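Local coordinates for diacylglycerol lipase (Aspergillus oryzae, PDB 5XK2), which hydrolyses mono- and diacylglycerols, as a class 3 lipase of the alpha/beta-hydrolase fold, at the interface of chains A and B. Coordinates in Å, arbitrary orientation; residue numbers count along the deposited sequence, not the author numbering. Chains: chain A/B, Diacylglycerol lipase.

Contact 1: the interface of chains A and B. Residues chain A 94-95, 98-99, 262; chain B 262-263, 265-266.
A:Ile94, A:Arg95, A:Val98 and A:Thr99 meet B:Leu262 and B:Phe265 in a largely apolar part of a two-fold symmetric homodimer interface, joining helix 94-98 of one chain to 3-10 helix 262-269 of the other. By family comparison, helix 94-98 belongs to the lid of class 3 lipases, and the second helix carries the probable catalytic histidine, which lies further along it and is not B:His266; the pairing may therefore help hold the lid closed, if the dimer of the deposited assembly also forms in solution.

With CG anti to the backbone N (chi1 -163°), the ring of B:Phe265 presents its CD2-CE2-CZ rim to A:Arg95 and A:Thr99. The guanidinium is not stacked on the ring: the planes stand 81° apart, and the outer edge of the ring points at one guanidinium face, with B:Phe265 CZ 3.6 Å from A:Arg95 CZ and above the middle of the group. NH2 of A:Arg95 lies in the ring plane, at the edge. A bend at chi3 (-73°) turns the end of the arginine across this edge, while its CB packs near CE2 of the same ring. Further along the same rim, towards CD2, the hydroxyl OG1 of A:Thr99 sits 3.4 Å from B:Phe265 CD2. That hydroxyl is held by its hydrogen bond to A:Arg95 O (2.6 Å), made from above the carbonyl plane.

Nearer the root of the ring, A:Val98 turns its CG2 branch to B:Phe265 CB, 3.9 Å away. B:Leu262 spends one methyl, CD1, on two neighbours, A:Ile94 CG2 and the CD1 of its symmetry mate A:Leu262 (3.9 Å), crossing both side chains at about a right angle.

A water bridges the two backbones, lying 2.6 Å from A:Val98 O. On the other chain it is 2.8 Å from B:Leu263 O. B:His266 N donates to the same water at 2.8 Å.

Contact 2: the interface of chains A and B. Residues chain A 256, 259, 261; chain B 256, 259.
The carboxylate of A:Asp261 has the isobutyl end of B:Leu259 over one face, where the nearest pair is A:Asp261 OD2 and B:Leu259 CG at 4.3 Å, a loose contact rather than a stack. In this class 3 lipase dimer the patch is formed by the end of 3-10 helix 252-258 and the loop that follows it, leading into 3-10 helix 262-269 and meeting its own copy around the two-fold axis.

Each Leu259 reaches across to Ser256 of the other chain, lodging one methyl beside the serine's backbone carbonyl and CB. B:Leu259 uses CD2, which stands 3.6 Å from A:Ser256 O and 4.0 Å from A:Ser256 CB. A:Leu259 uses the other branch, CD1, at 3.7 Å from B:Ser256 O. In both cases the methyl lies well out of the plane of the carbonyl it touches.

The use of different branches goes with different torsions. A:Leu259 keeps CG anti to the carbonyl carbon (chi1 -72°) with chi2 extended, whereas in B:Leu259 chi1 of -115° falls away from a staggered value and chi2 is bent. The two-fold symmetry is thus followed by the backbone more closely than by the leucine ends. The two leucines run past each other from opposite sides, A:Leu259 CB and B:Leu259 CD2 being 4.4 Å apart. Both serines have positive phi, near 53°, in the left-handed helical region.

Contact 1: the interface of chains A and B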
loop_
_atom_site.group_PDB
_atom_site.type_symbol
_atom_site.label_atom_id
_atom_site.label_comp_id
_atom_site.label_asym_id
_atom_site.label_seq_id
_atom_site.Cartn_x
_atom_site.Cartn_y
_atom_site.Cartn_z
ATOM N N ILE A 94 2.758 -2.086 1.759
ATOM C CA ILE A 94 3.518 -1.914 0.530
ATOM C C ILE A 94 3.923 -0.460 0.378
ATOM O O ILE A 94 5.038 -0.160 -0.051
ATOM C CB ILE A 94 2.709 -2.350 -0.704
ATOM C CG1 ILE A 94 2.376 -3.841 -0.619
ATOM C CG2 ILE A 94 3.486 -2.051 -1.983
ATOM C CD1 ILE A 94 3.593 -4.756 -0.724
ATOM N N ARG A 95 3.028 0.454 0.753
ATOM C CA ARG A 95 3.357 1.867 0.624
ATOM C C ARG A 95 4.562 2.227 1.502
ATOM O O ARG A 95 5.436 2.963 1.066
ATOM C CB ARG A 95 2.139 2.761 0.939
ATOM C CG ARG A 95 1.703 2.822 2.396
ATOM C CD ARG A 95 0.510 3.769 2.576
ATOM N NE ARG A 95 0.889 5.178 2.462
ATOM C CZ ARG A 95 0.028 6.188 2.351
ATOM N NH1 ARG A 95 -1.280 5.964 2.344
ATOM N NH2 ARG A 95 0.477 7.433 2.256
ATOM N N VAL A 98 7.846 1.020 -0.215
ATOM C CA VAL A 98 8.326 1.759 -1.381
ATOM C C VAL A 98 8.467 3.273 -1.214
ATOM O O VAL A 98 9.096 3.908 -2.063
ATOM C CB VAL A 98 7.405 1.518 -2.620
ATOM C CG1 VAL A 98 7.304 0.032 -2.938
ATOM C CG2 VAL A 98 6.024 2.126 -2.411
ATOM N N THR A 99 7.934 3.854 -0.138
ATOM C CA THR A 99 7.808 5.321 -0.076
ATOM C C THR A 99 9.156 6.060 -0.128
ATOM O O THR A 99 9.247 7.126 -0.741
ATOM C CB THR A 99 7.008 5.753 1.167
ATOM O OG1 THR A 99 5.618 5.504 0.924
ATOM C CG2 THR A 99 7.165 7.247 1.451
ATOM N N LEU A 262 0.602 0.084 -10.239
ATOM C CA LEU A 262 -0.121 0.060 -8.973
ATOM C C LEU A 262 -1.472 -0.647 -9.107
ATOM O O LEU A 262 -1.890 -1.384 -8.200
ATOM C CB LEU A 262 -0.320 1.493 -8.458
ATOM C CG LEU A 262 -1.232 1.669 -7.239
ATOM C CD1 LEU A 262 -0.666 0.925 -6.042
ATOM C CD2 LEU A 262 -1.324 3.144 -6.919
ATOM N N LEU B 262 3.896 2.194 -9.276
ATOM C CA LEU B 262 3.951 1.932 -7.833
ATOM C C LEU B 262 5.168 2.569 -7.197
ATOM O O LEU B 262 5.110 3.050 -6.059
ATOM C CB LEU B 262 3.954 0.419 -7.554
ATOM C CG LEU B 262 4.228 -0.044 -6.119
ATOM C CD1 LEU B 262 3.146 0.458 -5.191
ATOM C CD2 LEU B 262 4.272 -1.558 -6.082
ATOM N N LEU B 263 6.277 2.586 -7.926
ATOM C CA LEU B 263 7.506 3.109 -7.346
ATOM C C LEU B 263 7.522 4.637 -7.339
ATOM O O LEU B 263 8.400 5.266 -6.738
ATOM C CB LEU B 263 8.718 2.553 -8.095
ATOM C CG LEU B 263 10.068 2.852 -7.441
ATOM C CD1 LEU B 263 10.173 2.306 -6.021
ATOM C CD2 LEU B 263 11.175 2.303 -8.314
ATOM N N PHE B 265 5.335 6.217 -5.792
ATOM C CA PHE B 265 4.529 6.568 -4.630
ATOM C C PHE B 265 5.157 7.635 -3.741
ATOM O O PHE B 265 4.439 8.389 -3.078
ATOM C CB PHE B 265 4.202 5.334 -3.784
ATOM C CG PHE B 265 3.066 5.577 -2.837
ATOM C CD1 PHE B 265 1.757 5.538 -3.290
ATOM C CD2 PHE B 265 3.311 5.921 -1.518
ATOM C CE1 PHE B 265 0.692 5.803 -2.430
ATOM C CE2 PHE B 265 2.258 6.188 -0.650
ATOM C CZ PHE B 265 0.949 6.128 -1.105
ATOM N N HIS B 266 6.485 7.725 -3.716
ATOM C CA HIS B 266 7.136 8.785 -2.948
ATOM C C HIS B 266 6.561 10.167 -3.272
ATOM O O HIS B 266 6.441 11.015 -2.388
ATOM C CB HIS B 266 8.651 8.788 -3.214
ATOM C CG HIS B 266 9.009 9.134 -4.625
ATOM N ND1 HIS B 266 9.384 10.404 -5.005
ATOM C CD2 HIS B 266 9.033 8.379 -5.748
ATOM C CE1 HIS B 266 9.635 10.415 -6.303
ATOM N NE2 HIS B 266 9.428 9.199 -6.777
HETATM O O HOH W 1 8.156 5.438 -3.988
#

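Contact 2: the interface of chains A and B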
loop_
_atom_site.group_PDB
_atom_site.type_symbol
_atom_site.label_atom_id
_atom_site.label_comp_id
_atom_site.label_asym_id
_atom_site.label_seq_id
_atom_site.Cartn_x
_atom_site.Cartn_y
_atom_site.Cartn_z
ATOM N N SER A 256 3.259 -4.795 -18.276
ATOM C CA SER A 256 3.044 -3.357 -18.047
ATOM C C SER A 256 4.158 -2.488 -18.620
ATOM O O SER A 256 4.533 -1.473 -18.033
ATOM C CB SER A 256 2.898 -3.047 -16.548
ATOM O OG SER A 256 1.998 -3.928 -15.910
ATOM N N LEU A 259 7.067 -1.551 -16.269
ATOM C CA LEU A 259 6.824 -0.781 -15.048
ATOM C C LEU A 259 5.983 -1.561 -14.017
ATOM O O LEU A 259 5.191 -2.418 -14.389
ATOM C CB LEU A 259 6.105 0.533 -15.389
ATOM C CG LEU A 259 6.883 1.652 -16.085
ATOM C CD1 LEU A 259 6.040 2.919 -16.101
ATOM C CD2 LEU A 259 8.212 1.914 -15.403
ATOM N N ASP A 261 2.935 -1.536 -12.213
ATOM C CA ASP A 261 1.624 -0.881 -12.233
ATOM C C ASP A 261 0.889 -1.037 -10.896
ATOM O O ASP A 261 0.590 -2.154 -10.466
ATOM C CB ASP A 261 0.812 -1.500 -13.383
ATOM C CG ASP A 261 -0.570 -0.875 -13.574
ATOM O OD1 ASP A 261 -1.012 -0.015 -12.780
ATOM O OD2 ASP A 261 -1.237 -1.293 -14.549
ATOM N N SER B 256 4.953 8.728 -16.466
ATOM C CA SER B 256 5.096 7.267 -16.476
ATOM C C SER B 256 4.350 6.606 -17.637
ATOM O O SER B 256 3.779 5.524 -17.471
ATOM C CB SER B 256 4.600 6.665 -15.154
ATOM O OG SER B 256 5.010 7.452 -14.055
ATOM N N LEU B 259 0.783 5.392 -17.026
ATOM C CA LEU B 259 0.552 4.341 -16.035
ATOM C C LEU B 259 0.741 4.862 -14.610
ATOM O O LEU B 259 1.563 5.746 -14.381
ATOM C CB LEU B 259 1.510 3.175 -16.272
ATOM C CG LEU B 259 0.877 1.848 -16.688
ATOM C CD1 LEU B 259 0.009 2.044 -17.919
ATOM C CD2 LEU B 259 1.962 0.819 -16.952
#

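The C-alpha centres of contact 1 and contact 2 lie about 12 Å apart along one two-fold interface. They share no residue in the same chain, but A:Asp261 of contact 2 directly precedes A:Leu262 of contact 1, so a continuous stretch from 3-10 helix 252-258 into 3-10 helix 262-269 supplies both. Contact 2 pairs this stretch with its own copy, whereas contact 1 sets it mainly against the partner's probable lid helix 94-98. Self-pairing of the loop could thus help place the second helix against the lid, coupling dimer formation to the closed state, although the structure alone does not show such a dependence.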